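Side-chain contacts in SH2 domain-containing protein 3C (Homo sapiens, PDB 3T6G), which acts as an adapter in integrin-linked adhesion and migration signalling, binding BCAR1 through a C-terminal Cdc25-homology domain whose closed conformation rules out canonical exchange activity: residues A50-L53 against A54-V57; H56-K59 against V60-V64; Q268-P271 against E272-E275. The protein carries 2 engineered substitutions. All coordinates share one frame; numbering follows the deposited sequence.

How the interactions relate
Interactions 1 and 2 are overlapping parts of helix 50-64, their centres about 10 Å apart, and they share His56 and Val57. Interaction 3 lies where the loop after helix 253-263 turns into helix 271-276, about 10 Å from the centre of interaction 1 and about 11 Å from that of interaction 2. His56 joins all three: its NE2 is 2.9 Å from Arg270 N, a probable hydrogen bond, and its CD2 packs at 3.4 Å on Leu273 CB. One turn further on, Val60 CG2 meets Leu274 CD2 at 3.5 Å. Helix 50-64 thus packs against helix 271-276, far apart in sequence but within the same Cdc25-homology domain.

Interaction 1. Residues A50-L53 against A54-V57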
ATOM      1  N   ALA A  50      -8.704 -21.083  -9.303  1.00 66.82           N
ATOM      2  CA  ALA A  50      -8.477 -19.716  -8.839  1.00 60.76           C
ATOM      3  C   ALA A  50      -8.438 -19.612  -7.321  1.00 62.24           C
ATOM      4  O   ALA A  50      -7.691 -18.804  -6.782  1.00 67.07           O
ATOM      5  CB  ALA A  50      -9.537 -18.803  -9.375  1.00 57.71           C
ATOM      6  N   ARG A  51      -9.239 -20.421  -6.639  1.00 56.60           N
ATOM      7  CA  ARG A  51      -9.318 -20.363  -5.187  1.00 61.22           C
ATOM      8  C   ARG A  51      -7.997 -20.749  -4.509  1.00 65.66           C
ATOM      9  O   ARG A  51      -7.520 -20.026  -3.638  1.00 74.15           O
ATOM     10  CB  ARG A  51     -10.477 -21.195  -4.648  1.00 59.59           C
ATOM     11  CG  ARG A  51     -10.559 -21.181  -3.131  1.00 68.44           C
ATOM     12  CD  ARG A  51     -11.948 -21.554  -2.630  1.00 76.67           C
ATOM     13  NE  ARG A  51     -12.983 -20.653  -3.138  1.00 85.40           N
ATOM     14  CZ  ARG A  51     -14.282 -20.945  -3.170  1.00 99.45           C
ATOM     15  NH1 ARG A  51     -14.716 -22.118  -2.726  1.00104.17           N
ATOM     16  NH2 ARG A  51     -15.154 -20.070  -3.653  1.00103.31           N
ATOM     17  N   THR A  52      -7.382 -21.849  -4.926  1.00 60.06           N
ATOM     18  CA  THR A  52      -6.095 -22.212  -4.353  1.00 61.85           C
ATOM     19  C   THR A  52      -4.976 -21.245  -4.810  1.00 60.52           C
ATOM     20  O   THR A  52      -4.014 -21.017  -4.100  1.00 68.34           O
ATOM     21  CB  THR A  52      -5.758 -23.744  -4.536  1.00 62.99           C
ATOM     22  OG1 THR A  52      -4.834 -23.951  -5.611  1.00 65.93           O
ATOM     23  CG2 THR A  52      -7.018 -24.528  -4.796  1.00 47.25           C
ATOM     24  N   LEU A  53      -5.105 -20.669  -5.992  1.00 56.82           N
ATOM     25  CA  LEU A  53      -4.192 -19.619  -6.383  1.00 57.71           C
ATOM     26  C   LEU A  53      -4.288 -18.517  -5.330  1.00 65.52           C
ATOM     27  O   LEU A  53      -3.281 -17.983  -4.882  1.00 64.04           O
ATOM     28  CB  LEU A  53      -4.581 -19.049  -7.745  1.00 51.97           C
ATOM     29  CG  LEU A  53      -3.980 -19.793  -8.926  1.00 57.03           C
ATOM     30  CD1 LEU A  53      -3.804 -18.827 -10.064  1.00 55.72           C
ATOM     31  CD2 LEU A  53      -2.637 -20.466  -8.550  1.00 53.97           C
ATOM     32  N   ALA A  54      -5.520 -18.212  -4.931  1.00 61.79           N
ATOM     33  CA  ALA A  54      -5.799 -17.106  -4.027  1.00 60.06           C
ATOM     34  C   ALA A  54      -5.248 -17.399  -2.652  1.00 63.72           C
ATOM     35  O   ALA A  54      -4.627 -16.540  -2.035  1.00 58.07           O
ATOM     36  CB  ALA A  54      -7.299 -16.844  -3.945  1.00 52.16           C
ATOM     37  N   ARG A  55      -5.483 -18.614  -2.170  1.00 62.23           N
ATOM     38  CA  ARG A  55      -4.993 -18.992  -0.863  1.00 55.44           C
ATOM     39  C   ARG A  55      -3.481 -18.868  -0.837  1.00 57.43           C
ATOM     40  O   ARG A  55      -2.901 -18.383   0.134  1.00 53.44           O
ATOM     41  CB  ARG A  55      -5.413 -20.406  -0.513  1.00 50.23           C
ATOM     42  CG  ARG A  55      -6.763 -20.498   0.156  1.00 63.93           C
ATOM     43  CD  ARG A  55      -6.983 -21.906   0.720  1.00 84.23           C
ATOM     44  NE  ARG A  55      -8.394 -22.278   0.739  1.00 92.94           N
ATOM     45  CZ  ARG A  55      -8.979 -23.058  -0.163  1.00104.83           C
ATOM     46  NH1 ARG A  55      -8.268 -23.576  -1.159  1.00114.10           N
ATOM     47  NH2 ARG A  55     -10.273 -23.335  -0.063  1.00109.51           N
ATOM     48  N   HIS A  56      -2.835 -19.284  -1.915  1.00 55.00           N
ATOM     49  CA  HIS A  56      -1.385 -19.227  -1.942  1.00 53.69           C
ATOM     50  C   HIS A  56      -0.793 -17.814  -1.852  1.00 67.66           C
ATOM     51  O   HIS A  56       0.139 -17.609  -1.079  1.00 64.36           O
ATOM     52  CB  HIS A  56      -0.841 -19.989  -3.135  1.00 42.76           C
ATOM     53  CG  HIS A  56      -0.823 -21.471  -2.920  1.00 56.43           C
ATOM     54  ND1 HIS A  56      -1.971 -22.197  -2.685  1.00 53.16           N
ATOM     55  CD2 HIS A  56       0.204 -22.349  -2.831  1.00 57.92           C
ATOM     56  CE1 HIS A  56      -1.655 -23.459  -2.488  1.00 51.59           C
ATOM     57  NE2 HIS A  56      -0.340 -23.583  -2.578  1.00 57.20           N
ATOM     58  N   VAL A  57      -1.328 -16.854  -2.628  1.00 66.81           N
ATOM     59  CA  VAL A  57      -0.771 -15.501  -2.641  1.00 57.78           C
ATOM     60  C   VAL A  57      -1.040 -14.790  -1.351  1.00 52.54           C
ATOM     61  O   VAL A  57      -0.250 -13.957  -0.950  1.00 47.87           O
ATOM     62  CB  VAL A  57      -1.416 -14.549  -3.655  1.00 58.07           C
ATOM     63  CG1 VAL A  57      -0.360 -13.950  -4.568  1.00 56.61           C
ATOM     64  CG2 VAL A  57      -2.538 -15.208  -4.371  1.00 63.32           C
TER
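Residues 50-53 and 54-57 form the first two turns of helix 50-64, and backbone i to i+4 hydrogen bonds join them: Ala54 N to Ala50 O, Arg55 N to Arg51 O, His56 N to Thr52 O and Val57 N to Leu53 O. The bond from Arg55 N is 2.9 Å to Arg51 O, while that from Val57 N stretches to 3.2 Å from Leu53 O. Thr52 O has a second donor, His56 ND1, at 2.8 Å. The backbone N and ND1 of His56 come to this oxygen from opposite faces of its carbonyl plane, and the ring bond is the more bent, with an N-H...O angle of 131°. With CG beside the backbone N (chi1 -79°), the imidazole folds back over the preceding turn, and the oxygen lies near the ring edge but 29° out of its plane. ND1 is the donor here, consistent with NE2 accepting from the backbone N of Arg270. Phe267 packs edge-to-face with the same ring.

The helix belongs to the Cdc25-homology (Ras-GEF) domain, an all-helical fold, and Ala54 turns its methyl group to helix 121-140, where Leu134 and Leu138 receive it. On the more exposed side, Arg51 and Arg55 cross at a slant. Arg51 CG lies 3.5 Å above one face of the Arg55 guanidinium, toward its rim, and Arg51 CD is 3.5 Å from Arg55 NH2. Thr52 CG2 comes to the edge of that group, 4.0 Å from Arg55 NH1. The arginines meet as methylene on flat face, their guanidinium planes nearly perpendicular, and the charged end of Arg51 makes a salt bridge with Glu137.

Interaction 2. Residues H56-K59 against V60-V64; sequences HVTK and VDCLV
The second half of helix 50-64, within the all-helical Cdc25-homology domain, carries this contact between neighbouring turns. Lys59 and Leu63, four residues apart, lie side by side and point the same way; Lys59 CD touches Leu63 CD1 at 3.5 Å, with CE a little farther off. Bends at chi2 (-87°) and beyond bring the lysine methylenes alongside the leucine. A similar spacing puts Thr58 CG2 4.1 Å from Cys62 SG. Thr58 OG1 is hydrogen-bonded to Ala54 O and Asn144 ND2.

The backbone bond from Asp61 N to Val57 O is short, 2.7 Å, whereas that from Val60 N to His56 O is weak at 3.4 Å. Val60 CG2 sits 3.5 Å from His56 O, on the side where the valine meets Leu274 of helix 271-276. Asp61 CG lies beside its backbone N (chi1 -85°), which lays the carboxylate against the previous turn: CG is 3.0 Å from Val57 O, and both carboxylate oxygens are 3.3 Å from that same carbonyl oxygen. These are acceptors facing an acceptor; the contact with Val57 O offers the carboxylate no hydrogen bond, and it is held by other partners. Arg102 NE forms a salt bridge with OD1, and Ser147 OG and Asn144 ND2 bond to OD2. A buried carboxylate so placed would probably keep its negative charge, the nearby arginine offsetting the cost of burial and of the close carbonyl.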
ATOM      1  N   HIS A  56      -2.835 -19.284  -1.915  1.00 55.00           N
ATOM      2  CA  HIS A  56      -1.385 -19.227  -1.942  1.00 53.69           C
ATOM      3  C   HIS A  56      -0.793 -17.814  -1.852  1.00 67.66           C
ATOM      4  O   HIS A  56       0.139 -17.609  -1.079  1.00 64.36           O
ATOM      5  CB  HIS A  56      -0.841 -19.989  -3.135  1.00 42.76           C
ATOM      6  CG  HIS A  56      -0.823 -21.471  -2.920  1.00 56.43           C
ATOM      7  ND1 HIS A  56      -1.971 -22.197  -2.685  1.00 53.16           N
ATOM      8  CD2 HIS A  56       0.204 -22.349  -2.831  1.00 57.92           C
ATOM      9  CE1 HIS A  56      -1.655 -23.459  -2.488  1.00 51.59           C
ATOM     10  NE2 HIS A  56      -0.340 -23.583  -2.578  1.00 57.20           N
ATOM     11  N   VAL A  57      -1.328 -16.854  -2.628  1.00 66.81           N
ATOM     12  CA  VAL A  57      -0.771 -15.501  -2.641  1.00 57.78           C
ATOM     13  C   VAL A  57      -1.040 -14.790  -1.351  1.00 52.54           C
ATOM     14  O   VAL A  57      -0.250 -13.957  -0.950  1.00 47.87           O
ATOM     15  CB  VAL A  57      -1.416 -14.549  -3.655  1.00 58.07           C
ATOM     16  CG1 VAL A  57      -0.360 -13.950  -4.568  1.00 56.61           C
ATOM     17  CG2 VAL A  57      -2.538 -15.208  -4.371  1.00 63.32           C
ATOM     18  N   THR A  58      -2.215 -15.042  -0.781  1.00 46.85           N
ATOM     19  CA  THR A  58      -2.614 -14.417   0.446  1.00 54.02           C
ATOM     20  C   THR A  58      -1.606 -14.784   1.516  1.00 67.29           C
ATOM     21  O   THR A  58      -1.211 -13.928   2.306  1.00 56.61           O
ATOM     22  CB  THR A  58      -3.979 -14.894   0.886  1.00 55.37           C
ATOM     23  OG1 THR A  58      -4.957 -14.402  -0.024  1.00 57.22           O
ATOM     24  CG2 THR A  58      -4.290 -14.358   2.274  1.00 56.77           C
ATOM     25  N   LYS A  59      -1.189 -16.055   1.533  1.00 68.97           N
ATOM     26  CA  LYS A  59      -0.240 -16.525   2.539  1.00 63.47           C
ATOM     27  C   LYS A  59       1.044 -15.717   2.439  1.00 59.05           C
ATOM     28  O   LYS A  59       1.546 -15.174   3.422  1.00 54.31           O
ATOM     29  CB  LYS A  59       0.082 -17.998   2.331  1.00 64.36           C
ATOM     30  CG  LYS A  59       0.425 -18.748   3.611  1.00 70.78           C
ATOM     31  CD  LYS A  59       1.893 -18.677   3.999  1.00 71.73           C
ATOM     32  CE  LYS A  59       2.485 -20.093   4.253  1.00 92.17           C
ATOM     33  NZ  LYS A  59       1.851 -20.865   5.372  1.00 83.14           N
ATOM     34  N   VAL A  60       1.575 -15.648   1.230  1.00 50.51           N
ATOM     35  CA  VAL A  60       2.832 -14.971   1.008  1.00 47.02           C
ATOM     36  C   VAL A  60       2.674 -13.473   1.273  1.00 56.21           C
ATOM     37  O   VAL A  60       3.560 -12.838   1.823  1.00 53.66           O
ATOM     38  CB  VAL A  60       3.290 -15.229  -0.419  1.00 46.10           C
ATOM     39  CG1 VAL A  60       4.553 -14.473  -0.717  1.00 45.33           C
ATOM     40  CG2 VAL A  60       3.509 -16.750  -0.619  1.00 49.68           C
ATOM     41  N   ASP A  61       1.527 -12.929   0.879  1.00 55.98           N
ATOM     42  CA  ASP A  61       1.248 -11.517   0.994  1.00 50.73           C
ATOM     43  C   ASP A  61       1.349 -11.148   2.460  1.00 59.86           C
ATOM     44  O   ASP A  61       1.973 -10.153   2.843  1.00 64.16           O
ATOM     45  CB  ASP A  61      -0.187 -11.213   0.507  1.00 42.77           C
ATOM     46  CG  ASP A  61      -0.279 -11.004  -1.003  1.00 51.51           C
ATOM     47  OD1 ASP A  61       0.787 -10.852  -1.655  1.00 45.97           O
ATOM     48  OD2 ASP A  61      -1.433 -10.980  -1.528  1.00 53.62           O
ATOM     49  N   CYS A  62       0.682 -11.958   3.268  1.00 53.30           N
ATOM     50  CA  CYS A  62       0.619 -11.764   4.689  1.00 53.30           C
ATOM     51  C   CYS A  62       1.957 -11.976   5.404  1.00 57.26           C
ATOM     52  O   CYS A  62       2.220 -11.368   6.444  1.00 61.52           O
ATOM     53  CB  CYS A  62      -0.439 -12.680   5.252  1.00 58.46           C
ATOM     54  SG  CYS A  62      -2.080 -12.126   4.837  1.00 54.80           S
ATOM     55  N   LEU A  63       2.808 -12.835   4.860  1.00 54.34           N
ATOM     56  CA  LEU A  63       4.113 -13.038   5.483  1.00 52.11           C
ATOM     57  C   LEU A  63       4.955 -11.787   5.249  1.00 60.88           C
ATOM     58  O   LEU A  63       5.646 -11.316   6.150  1.00 66.31           O
ATOM     59  CB  LEU A  63       4.813 -14.292   4.931  1.00 37.73           C
ATOM     60  CG  LEU A  63       4.403 -15.639   5.567  1.00 52.92           C
ATOM     61  CD1 LEU A  63       4.809 -16.882   4.741  1.00 39.17           C
ATOM     62  CD2 LEU A  63       4.985 -15.781   6.980  1.00 51.35           C
ATOM     63  N   VAL A  64       4.879 -11.251   4.032  1.00 54.77           N
ATOM     64  CA  VAL A  64       5.712 -10.133   3.625  1.00 55.96           C
ATOM     65  C   VAL A  64       5.252  -8.881   4.339  1.00 60.45           C
ATOM     66  O   VAL A  64       6.053  -8.043   4.740  1.00 59.79           O
ATOM     67  CB  VAL A  64       5.629  -9.880   2.109  1.00 53.69           C
ATOM     68  CG1 VAL A  64       6.225  -8.514   1.754  1.00 55.17           C
ATOM     69  CG2 VAL A  64       6.336 -10.998   1.333  1.00 48.21           C
TER

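Interaction 3. Residues Q268-P271 against E272-E275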
ATOM      1  N   GLN A 268      -2.892 -26.517   2.880  1.00 73.80           N
ATOM      2  CA  GLN A 268      -1.878 -27.443   2.385  1.00 79.96           C
ATOM      3  C   GLN A 268      -1.147 -26.841   1.192  1.00 69.65           C
ATOM      4  O   GLN A 268      -1.579 -26.987   0.040  1.00 72.64           O
ATOM      5  CB  GLN A 268      -2.507 -28.796   2.025  1.00 88.45           C
ATOM      6  CG  GLN A 268      -2.999 -29.598   3.240  1.00104.73           C
ATOM      7  CD  GLN A 268      -3.594 -30.967   2.874  1.00122.32           C
ATOM      8  OE1 GLN A 268      -3.475 -31.441   1.735  1.00120.99           O
ATOM      9  NE2 GLN A 268      -4.237 -31.604   3.851  1.00129.34           N
ATOM     10  N   ALA A 269      -0.045 -26.155   1.468  1.00 60.43           N
ATOM     11  CA  ALA A 269       0.581 -25.336   0.435  1.00 64.40           C
ATOM     12  C   ALA A 269       1.421 -26.168  -0.504  1.00 67.15           C
ATOM     13  O   ALA A 269       2.110 -27.085  -0.072  1.00 68.99           O
ATOM     14  CB  ALA A 269       1.427 -24.213   1.051  1.00 59.68           C
ATOM     15  N   ARG A 270       1.369 -25.843  -1.790  1.00 68.77           N
ATOM     16  CA  ARG A 270       2.292 -26.437  -2.741  1.00 72.28           C
ATOM     17  C   ARG A 270       3.481 -25.508  -2.905  1.00 73.40           C
ATOM     18  O   ARG A 270       3.373 -24.463  -3.536  1.00 83.53           O
ATOM     19  CB  ARG A 270       1.628 -26.649  -4.094  1.00 73.17           C
ATOM     20  CG  ARG A 270       0.196 -27.122  -4.022  1.00 77.38           C
ATOM     21  CD  ARG A 270      -0.418 -27.063  -5.403  1.00 76.72           C
ATOM     22  NE  ARG A 270      -1.506 -28.018  -5.573  1.00 82.84           N
ATOM     23  CZ  ARG A 270      -1.600 -28.833  -6.614  1.00 86.09           C
ATOM     24  NH1 ARG A 270      -0.671 -28.796  -7.563  1.00 82.79           N
ATOM     25  NH2 ARG A 270      -2.615 -29.683  -6.711  1.00 93.94           N
ATOM     26  N   PRO A 271       4.617 -25.885  -2.319  1.00 63.11           N
ATOM     27  CA  PRO A 271       5.920 -25.233  -2.427  1.00 62.09           C
ATOM     28  C   PRO A 271       6.144 -24.440  -3.718  1.00 67.44           C
ATOM     29  O   PRO A 271       6.436 -23.235  -3.647  1.00 77.69           O
ATOM     30  CB  PRO A 271       6.898 -26.413  -2.357  1.00 66.25           C
ATOM     31  CG  PRO A 271       6.053 -27.631  -1.879  1.00 59.06           C
ATOM     32  CD  PRO A 271       4.709 -27.084  -1.478  1.00 58.65           C
ATOM     33  N   GLU A 272       6.013 -25.092  -4.871  1.00 67.87           N
ATOM     34  CA  GLU A 272       6.341 -24.449  -6.150  1.00 66.72           C
ATOM     35  C   GLU A 272       5.446 -23.256  -6.404  1.00 66.79           C
ATOM     36  O   GLU A 272       5.857 -22.245  -6.973  1.00 70.93           O
ATOM     37  CB  GLU A 272       6.209 -25.432  -7.307  1.00 67.66           C
ATOM     38  CG  GLU A 272       6.944 -26.745  -7.106  1.00 74.20           C
ATOM     39  CD  GLU A 272       7.072 -27.526  -8.402  1.00 82.61           C
ATOM     40  OE1 GLU A 272       6.044 -28.056  -8.881  1.00 82.33           O
ATOM     41  OE2 GLU A 272       8.196 -27.591  -8.948  1.00 86.23           O
ATOM     42  N   LEU A 273       4.209 -23.390  -5.967  1.00 69.08           N
ATOM     43  CA  LEU A 273       3.232 -22.344  -6.130  1.00 66.53           C
ATOM     44  C   LEU A 273       3.632 -21.165  -5.271  1.00 68.70           C
ATOM     45  O   LEU A 273       3.572 -20.023  -5.735  1.00 67.05           O
ATOM     46  CB  LEU A 273       1.855 -22.857  -5.732  1.00 74.99           C
ATOM     47  CG  LEU A 273       0.773 -22.883  -6.800  1.00 70.39           C
ATOM     48  CD1 LEU A 273      -0.562 -23.076  -6.113  1.00 76.58           C
ATOM     49  CD2 LEU A 273       0.769 -21.576  -7.575  1.00 67.44           C
ATOM     50  N   LEU A 274       4.052 -21.429  -4.029  1.00 70.04           N
ATOM     51  CA  LEU A 274       4.547 -20.345  -3.164  1.00 58.49           C
ATOM     52  C   LEU A 274       5.721 -19.679  -3.852  1.00 57.04           C
ATOM     53  O   LEU A 274       5.770 -18.449  -3.940  1.00 58.31           O
ATOM     54  CB  LEU A 274       4.947 -20.820  -1.761  1.00 57.08           C
ATOM     55  CG  LEU A 274       3.791 -21.273  -0.865  1.00 56.32           C
ATOM     56  CD1 LEU A 274       4.238 -21.652   0.527  1.00 63.67           C
ATOM     57  CD2 LEU A 274       2.771 -20.198  -0.777  1.00 51.08           C
ATOM     58  N   GLU A 275       6.651 -20.466  -4.393  1.00 43.88           N
ATOM     59  CA  GLU A 275       7.758 -19.812  -5.096  1.00 48.43           C
ATOM     60  C   GLU A 275       7.262 -18.796  -6.138  1.00 61.68           C
ATOM     61  O   GLU A 275       7.771 -17.657  -6.200  1.00 59.80           O
ATOM     62  CB  GLU A 275       8.670 -20.822  -5.752  1.00 54.81           C
ATOM     63  CG  GLU A 275       9.936 -20.218  -6.303  1.00 61.66           C
ATOM     64  CD  GLU A 275      11.066 -21.236  -6.351  1.00 71.95           C
ATOM     65  OE1 GLU A 275      10.930 -22.304  -5.706  1.00 73.82           O
ATOM     66  OE2 GLU A 275      12.087 -20.977  -7.035  1.00 76.71           O
TER
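Ala269 CB meets Leu274 CD1 at 3.8 Å where the loop after helix 253-263 enters the first turn of helix 271-276, a short helix of the Cdc25-homology domain. This apolar touch joins the incoming loop to the first turn of the helix. CG of Leu274 lies beside its backbone N (chi1 -69°), which carries CD1 back to the alanine, while the leucine also packs on helix 50-64. Arg270 and Leu273 make a looser pair, the extended arginine chain passing across the leucine with CD 4.1 Å from Leu273 CD1.

Backbone hydrogen bonds start the helix. Arg270 O takes Leu274 N at 3.1 Å and, more weakly, Leu273 N; the second bond is bent to 127° at its hydrogen. Pro271 O accepts Glu275 N in the carbonyl plane, at 2.9 Å.

The polar side chains find partners outside the two segments: Arg270 forms a long, weak ion pair with Glu47, and Glu275 is hydrogen-bonded to Ser23. Beside the backbone bonds, Leu273 CB lies 3.1 Å from Arg270 O.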